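Local coordinates for adenine phosphoribosyltransferase, putative (Trypanosoma brucei brucei, PDB 5VN4), which probably catalyses the reversible formation of AMP and diphosphate from adenine and 5-phospho-alpha-D-ribose 1-diphosphate in purine salvage, at residues I81-G86 with P105-R110; G182-T187 with T210-T215. All blocks are in the same frame, centred on the assembly; numbering follows the deposited sequence.

Contact 1: residues I81-G86 with P105-R110; sequences ITHILG and PFVLIR. With PPV (pyrophosphate), chain I.
The ring of Phe106 lies against the backbone of Gly86, with CZ 3.5 Å from Gly86 CA. Its CG stands anti to the backbone N (chi1 -180°), and the far ring atoms CE1 and CZ lie against Gly86 N and CA. Glycine suits position 86 because the ring occupies the side on which a side chain would begin. The CG2 branch of Ile84 meets the same ring in plane at its edge, 3.8 Å from CD1, the two side chains crossing at about a right angle. On the other face of the sheet, Leu85 and Val107 lie side by side and point the same way; Leu85 CD1 approaches Val107 CB to 3.7 Å, while Ile109 CD1 packs against Leu85 CB. The branched residues present broad apolar flanks suited to this buried sheet. Strands 83-87 and 106-109 run parallel, joined by helix 95-102 in a beta-alpha-beta crossover of the type I phosphoribosyltransferase core. Four backbone bonds stitch them together, among them Val107 N to Ile84 O at 2.8 Å and the closing Ile109 N to Gly86 O. At the partly exposed start, Thr82 OG1 lies in the plane of the His83 ring, 2.7 Å from ND1, and probably steadies its rotation; CD2 of that ring touches Pro105 CB and CG. Helix 95-102 covers Ile84 and Phe106, whereas helix 161-172 covers Leu85 and Ile109. Arg110, its chain bent at chi3 (69°), reaches the pyrophosphate with its guanidinium, which meets the ligand at the edge: NH1 donates to O22 at 3.2 Å, and NH2 donates to O32 at 3.0 Å and more weakly to O22. Asp88 forms a salt bridge with Arg110 NE, while Lys111, Ser89, Arg90 and Tyr129 of the second subunit grip the same pyrophosphate.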
loop_
_atom_site.group_PDB
_atom_site.type_symbol
_atom_site.label_atom_id
_atom_site.label_comp_id
_atom_site.label_asym_id
_atom_site.label_seq_id
_atom_site.Cartn_x
_atom_site.Cartn_y
_atom_site.Cartn_z
ATOM N N ILE A 81 -6.131 -20.116 -5.371
ATOM C CA ILE A 81 -5.676 -18.976 -6.156
ATOM C C ILE A 81 -4.150 -18.985 -6.232
ATOM O O ILE A 81 -3.462 -19.553 -5.381
ATOM C CB ILE A 81 -6.212 -17.640 -5.600
ATOM C CG1 ILE A 81 -5.470 -17.236 -4.323
ATOM C CG2 ILE A 81 -7.714 -17.720 -5.331
ATOM C CD1 ILE A 81 -5.743 -15.812 -3.881
ATOM N N THR A 82 -3.614 -18.346 -7.275
ATOM C CA THR A 82 -2.175 -18.287 -7.490
ATOM C C THR A 82 -1.573 -16.903 -7.276
ATOM O O THR A 82 -0.368 -16.808 -7.024
ATOM C CB THR A 82 -1.806 -18.769 -8.905
ATOM O OG1 THR A 82 -2.396 -17.905 -9.882
ATOM C CG2 THR A 82 -2.260 -20.219 -9.139
ATOM N N HIS A 83 -2.371 -15.838 -7.371
ATOM C CA HIS A 83 -1.868 -14.476 -7.260
ATOM C C HIS A 83 -2.969 -13.581 -6.716
ATOM O O HIS A 83 -4.147 -13.774 -7.020
ATOM C CB HIS A 83 -1.498 -13.886 -8.629
ATOM C CG HIS A 83 -0.430 -14.633 -9.357
ATOM N ND1 HIS A 83 -0.657 -15.847 -9.968
ATOM C CD2 HIS A 83 0.863 -14.320 -9.600
ATOM C CE1 HIS A 83 0.462 -16.261 -10.535
ATOM N NE2 HIS A 83 1.396 -15.351 -10.332
ATOM N N ILE A 84 -2.569 -12.582 -5.930
ATOM C CA ILE A 84 -3.428 -11.454 -5.584
ATOM C C ILE A 84 -2.856 -10.216 -6.256
ATOM O O ILE A 84 -1.658 -9.930 -6.126
ATOM C CB ILE A 84 -3.530 -11.261 -4.060
ATOM C CG1 ILE A 84 -4.205 -12.485 -3.427
ATOM C CG2 ILE A 84 -4.260 -9.950 -3.721
ATOM C CD1 ILE A 84 -4.235 -12.446 -1.941
ATOM N N LEU A 85 -3.703 -9.503 -6.999
ATOM C CA LEU A 85 -3.339 -8.275 -7.700
ATOM C C LEU A 85 -4.058 -7.136 -6.996
ATOM O O LEU A 85 -5.286 -7.171 -6.882
ATOM C CB LEU A 85 -3.817 -8.340 -9.153
ATOM C CG LEU A 85 -2.932 -9.059 -10.178
ATOM C CD1 LEU A 85 -2.603 -10.480 -9.750
ATOM C CD2 LEU A 85 -3.639 -9.054 -11.526
ATOM N N GLY A 86 -3.311 -6.142 -6.519
ATOM C CA GLY A 86 -3.889 -5.038 -5.774
ATOM C C GLY A 86 -3.554 -3.686 -6.374
ATOM O O GLY A 86 -2.468 -3.484 -6.922
ATOM N N PRO A 105 2.190 -14.754 -4.561
ATOM C CA PRO A 105 2.641 -13.410 -4.940
ATOM C C PRO A 105 1.554 -12.366 -4.744
ATOM O O PRO A 105 0.368 -12.611 -4.996
ATOM C CB PRO A 105 2.969 -13.561 -6.427
ATOM C CG PRO A 105 3.282 -15.008 -6.600
ATOM C CD PRO A 105 2.374 -15.728 -5.650
ATOM N N PHE A 106 1.979 -11.184 -4.309
ATOM C CA PHE A 106 1.172 -9.978 -4.410
ATOM C C PHE A 106 1.717 -9.149 -5.565
ATOM O O PHE A 106 2.888 -8.755 -5.557
ATOM C CB PHE A 106 1.168 -9.160 -3.121
ATOM C CG PHE A 106 0.333 -7.929 -3.241
ATOM C CD1 PHE A 106 -1.045 -8.026 -3.341
ATOM C CD2 PHE A 106 0.922 -6.683 -3.328
ATOM C CE1 PHE A 106 -1.827 -6.893 -3.483
ATOM C CE2 PHE A 106 0.148 -5.549 -3.465
ATOM C CZ PHE A 106 -1.226 -5.654 -3.547
ATOM N N VAL A 107 0.874 -8.910 -6.565
ATOM C CA VAL A 107 1.256 -8.248 -7.809
ATOM C C VAL A 107 0.692 -6.831 -7.799
ATOM O O VAL A 107 -0.487 -6.625 -7.481
ATOM C CB VAL A 107 0.727 -9.040 -9.017
ATOM C CG1 VAL A 107 0.976 -8.295 -10.320
ATOM C CG2 VAL A 107 1.348 -10.430 -9.054
ATOM N N LEU A 108 1.524 -5.856 -8.159
ATOM C CA LEU A 108 1.141 -4.450 -8.109
ATOM C C LEU A 108 0.449 -4.022 -9.395
ATOM O O LEU A 108 0.978 -4.221 -10.491
ATOM C CB LEU A 108 2.372 -3.567 -7.896
ATOM C CG LEU A 108 3.349 -3.967 -6.798
ATOM C CD1 LEU A 108 4.409 -2.895 -6.650
ATOM C CD2 LEU A 108 2.614 -4.203 -5.498
ATOM N N ILE A 109 -0.717 -3.403 -9.263
ATOM C CA ILE A 109 -1.334 -2.671 -10.363
ATOM C C ILE A 109 -1.115 -1.195 -10.072
ATOM O O ILE A 109 -1.550 -0.694 -9.025
ATOM C CB ILE A 109 -2.827 -2.997 -10.502
ATOM C CG1 ILE A 109 -3.020 -4.485 -10.781
ATOM C CG2 ILE A 109 -3.459 -2.132 -11.600
ATOM C CD1 ILE A 109 -4.453 -4.893 -10.931
ATOM N N ARG A 110 -0.411 -0.498 -10.964
ATOM C CA ARG A 110 0.081 0.829 -10.636
ATOM C C ARG A 110 -0.329 1.863 -11.666
ATOM O O ARG A 110 -0.522 1.561 -12.849
ATOM C CB ARG A 110 1.601 0.853 -10.454
ATOM C CG ARG A 110 2.080 -0.039 -9.316
ATOM C CD ARG A 110 3.350 0.496 -8.674
ATOM N NE ARG A 110 3.055 1.729 -7.958
ATOM C CZ ARG A 110 3.935 2.454 -7.280
ATOM N NH1 ARG A 110 5.207 2.089 -7.196
ATOM N NH2 ARG A 110 3.528 3.560 -6.681
HETATM O O11 PPV I . 6.862 9.205 -5.810
HETATM P P1 PPV I . 7.227 7.781 -6.161
HETATM O O21 PPV I . 8.709 7.496 -6.198
HETATM O O31 PPV I . 6.471 7.202 -7.332
HETATM O OPP PPV I . 6.734 6.939 -4.884
HETATM P P2 PPV I . 5.800 5.628 -4.958
HETATM O O12 PPV I . 5.952 5.160 -3.523
HETATM O O22 PPV I . 6.465 4.745 -5.997
HETATM O O32 PPV I . 4.430 6.125 -5.347
#

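Contact 2: residues G182-T187 with T210-T215; sequences GILGLT and TLVDET
Thr210 lies over the backbone of Gly185, its CB 3.4 Å from Gly185 N, and a glycine fits here because Thr210 OG1 fills the place where a side chain would start. This is the tight part, made of parallel chains that both turn a corner: Val212 N bonds to Ile183 O at 2.9 Å from above the carbonyl plane, and Gly185 N returns to Val212 O. Val212 CG1 is anti to the carbonyl carbon (chi1 -63°), which leaves CG2 between the backbone N and the carbonyl carbon, 3.2 Å from Ile183 O, while Leu184 CD1 reaches Asp213 O at 3.3 Å.

The other end is polar and more open. Glu214, bent at chi2, turns its carboxylate back across Thr187: OE1 takes Thr187 N at 2.8 Å from above its plane, and OE2 takes the hydroxyl OG1 at 2.7 Å on the syn side. A water bridges Thr187 OG1 and Asp213 OD2, and Asp213 OD1 closes an Asx turn with Thr215 N. Leu186, between these zones, lines the adenine pocket beside Glu128. Helix 60-75 covers Ile183 and Leu211, helix 26-34 packs on Val212, and strand 18-21 borders Thr210.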
loop_
_atom_site.group_PDB
_atom_site.type_symbol
_atom_site.label_atom_id
_atom_site.label_comp_id
_atom_site.label_asym_id
_atom_site.label_seq_id
_atom_site.Cartn_x
_atom_site.Cartn_y
_atom_site.Cartn_z
ATOM N N GLY A 182 -12.995 -6.319 -1.921
ATOM C CA GLY A 182 -12.807 -5.007 -1.330
ATOM C C GLY A 182 -13.366 -4.969 0.077
ATOM O O GLY A 182 -13.950 -5.940 0.563
ATOM N N ILE A 183 -13.201 -3.820 0.733
ATOM C CA ILE A 183 -13.797 -3.647 2.053
ATOM C C ILE A 183 -15.063 -2.794 2.059
ATOM O O ILE A 183 -15.845 -2.888 3.018
ATOM C CB ILE A 183 -12.794 -3.189 3.137
ATOM C CG1 ILE A 183 -12.175 -1.823 2.797
ATOM C CG2 ILE A 183 -11.739 -4.269 3.348
ATOM C CD1 ILE A 183 -11.349 -1.240 3.940
ATOM N N LEU A 184 -15.304 -1.995 1.014
ATOM C CA LEU A 184 -16.476 -1.124 0.956
ATOM C C LEU A 184 -17.001 -1.102 -0.470
ATOM O O LEU A 184 -16.287 -0.696 -1.391
ATOM C CB LEU A 184 -16.118 0.294 1.412
ATOM C CG LEU A 184 -17.237 1.325 1.287
ATOM C CD1 LEU A 184 -18.432 0.967 2.154
ATOM C CD2 LEU A 184 -16.713 2.686 1.653
ATOM N N GLY A 185 -18.244 -1.535 -0.647
ATOM C CA GLY A 185 -18.891 -1.485 -1.946
ATOM C C GLY A 185 -20.067 -0.541 -1.887
ATOM O O GLY A 185 -20.924 -0.673 -1.005
ATOM N N LEU A 186 -20.114 0.444 -2.784
ATOM C CA LEU A 186 -21.232 1.388 -2.811
ATOM C C LEU A 186 -22.222 0.820 -3.818
ATOM O O LEU A 186 -22.169 1.113 -5.015
ATOM C CB LEU A 186 -20.743 2.782 -3.177
ATOM C CG LEU A 186 -19.631 3.327 -2.261
ATOM C CD1 LEU A 186 -19.167 4.695 -2.709
ATOM C CD2 LEU A 186 -20.081 3.362 -0.808
ATOM N N THR A 187 -23.127 -0.038 -3.333
ATOM C CA THR A 187 -23.884 -0.877 -4.263
ATOM C C THR A 187 -24.836 -0.067 -5.129
ATOM O O THR A 187 -25.165 -0.498 -6.237
ATOM C CB THR A 187 -24.606 -2.022 -3.546
ATOM O OG1 THR A 187 -25.695 -1.513 -2.772
ATOM C CG2 THR A 187 -23.647 -2.776 -2.637
ATOM N N THR A 210 -17.449 -7.275 -1.205
ATOM C CA THR A 210 -17.022 -6.105 -0.449
ATOM C C THR A 210 -17.576 -6.231 0.959
ATOM O O THR A 210 -18.793 -6.310 1.141
ATOM C CB THR A 210 -17.488 -4.798 -1.099
ATOM O OG1 THR A 210 -18.916 -4.769 -1.192
ATOM C CG2 THR A 210 -16.898 -4.643 -2.493
ATOM N N LEU A 211 -16.688 -6.246 1.951
ATOM C CA LEU A 211 -17.097 -6.636 3.300
ATOM C C LEU A 211 -18.250 -5.785 3.825
ATOM O O LEU A 211 -19.240 -6.323 4.338
ATOM C CB LEU A 211 -15.904 -6.602 4.256
ATOM C CG LEU A 211 -14.811 -7.616 3.915
ATOM C CD1 LEU A 211 -13.754 -7.642 5.027
ATOM C CD2 LEU A 211 -15.382 -9.011 3.669
ATOM N N VAL A 212 -18.139 -4.457 3.731
ATOM C CA VAL A 212 -19.278 -3.623 4.099
ATOM C C VAL A 212 -19.741 -2.810 2.893
ATOM O O VAL A 212 -19.205 -2.956 1.781
ATOM C CB VAL A 212 -19.051 -2.794 5.384
ATOM C CG1 VAL A 212 -18.852 -3.731 6.575
ATOM C CG2 VAL A 212 -17.874 -1.847 5.236
ATOM N N ASP A 213 -20.769 -1.991 3.096
ATOM C CA ASP A 213 -21.457 -1.305 2.013
ATOM C C ASP A 213 -21.821 0.093 2.487
ATOM O O ASP A 213 -21.413 0.533 3.569
ATOM C CB ASP A 213 -22.663 -2.123 1.525
ATOM C CG ASP A 213 -23.735 -2.293 2.590
ATOM O OD1 ASP A 213 -23.612 -1.679 3.673
ATOM O OD2 ASP A 213 -24.712 -3.033 2.332
ATOM N N GLU A 214 -22.628 0.782 1.676
ATOM C CA GLU A 214 -22.982 2.169 1.959
ATOM C C GLU A 214 -23.726 2.349 3.281
ATOM O O GLU A 214 -23.775 3.472 3.798
ATOM C CB GLU A 214 -23.800 2.760 0.803
ATOM C CG GLU A 214 -25.080 2.004 0.454
ATOM C CD GLU A 214 -24.882 0.971 -0.648
ATOM O OE1 GLU A 214 -23.856 0.269 -0.627
ATOM O OE2 GLU A 214 -25.754 0.851 -1.550
ATOM N N THR A 215 -24.314 1.289 3.843
ATOM C CA THR A 215 -25.007 1.459 5.118
ATOM C C THR A 215 -24.044 1.765 6.255
ATOM O O THR A 215 -24.486 2.231 7.310
ATOM C CB THR A 215 -25.857 0.235 5.471
ATOM O OG1 THR A 215 -25.010 -0.875 5.790
ATOM C CG2 THR A 215 -26.786 -0.134 4.334
HETATM O O HOH W 1 -26.295 -3.014 -0.052
#

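How the contacts relate
Both contacts are largely buried and pair parallel strands of one mixed sheet, each spanning a beta-alpha-beta unit, yet they share no strand and lie on opposite sides of the chain's centre, about 21 Å apart between centres. In contact 1 the strands keep their course, so apolar side chains can sort onto two faces under separate helices; in contact 2 both chains turn, and carboxylate and hydroxyl groups take over where the backbone ladder ends. Their links to the ligands differ too. Contact 1 touches the second subunit and sends one arginine to pyrophosphate, whereas contact 2 meets no other chain and offers adenine an apolar leucine.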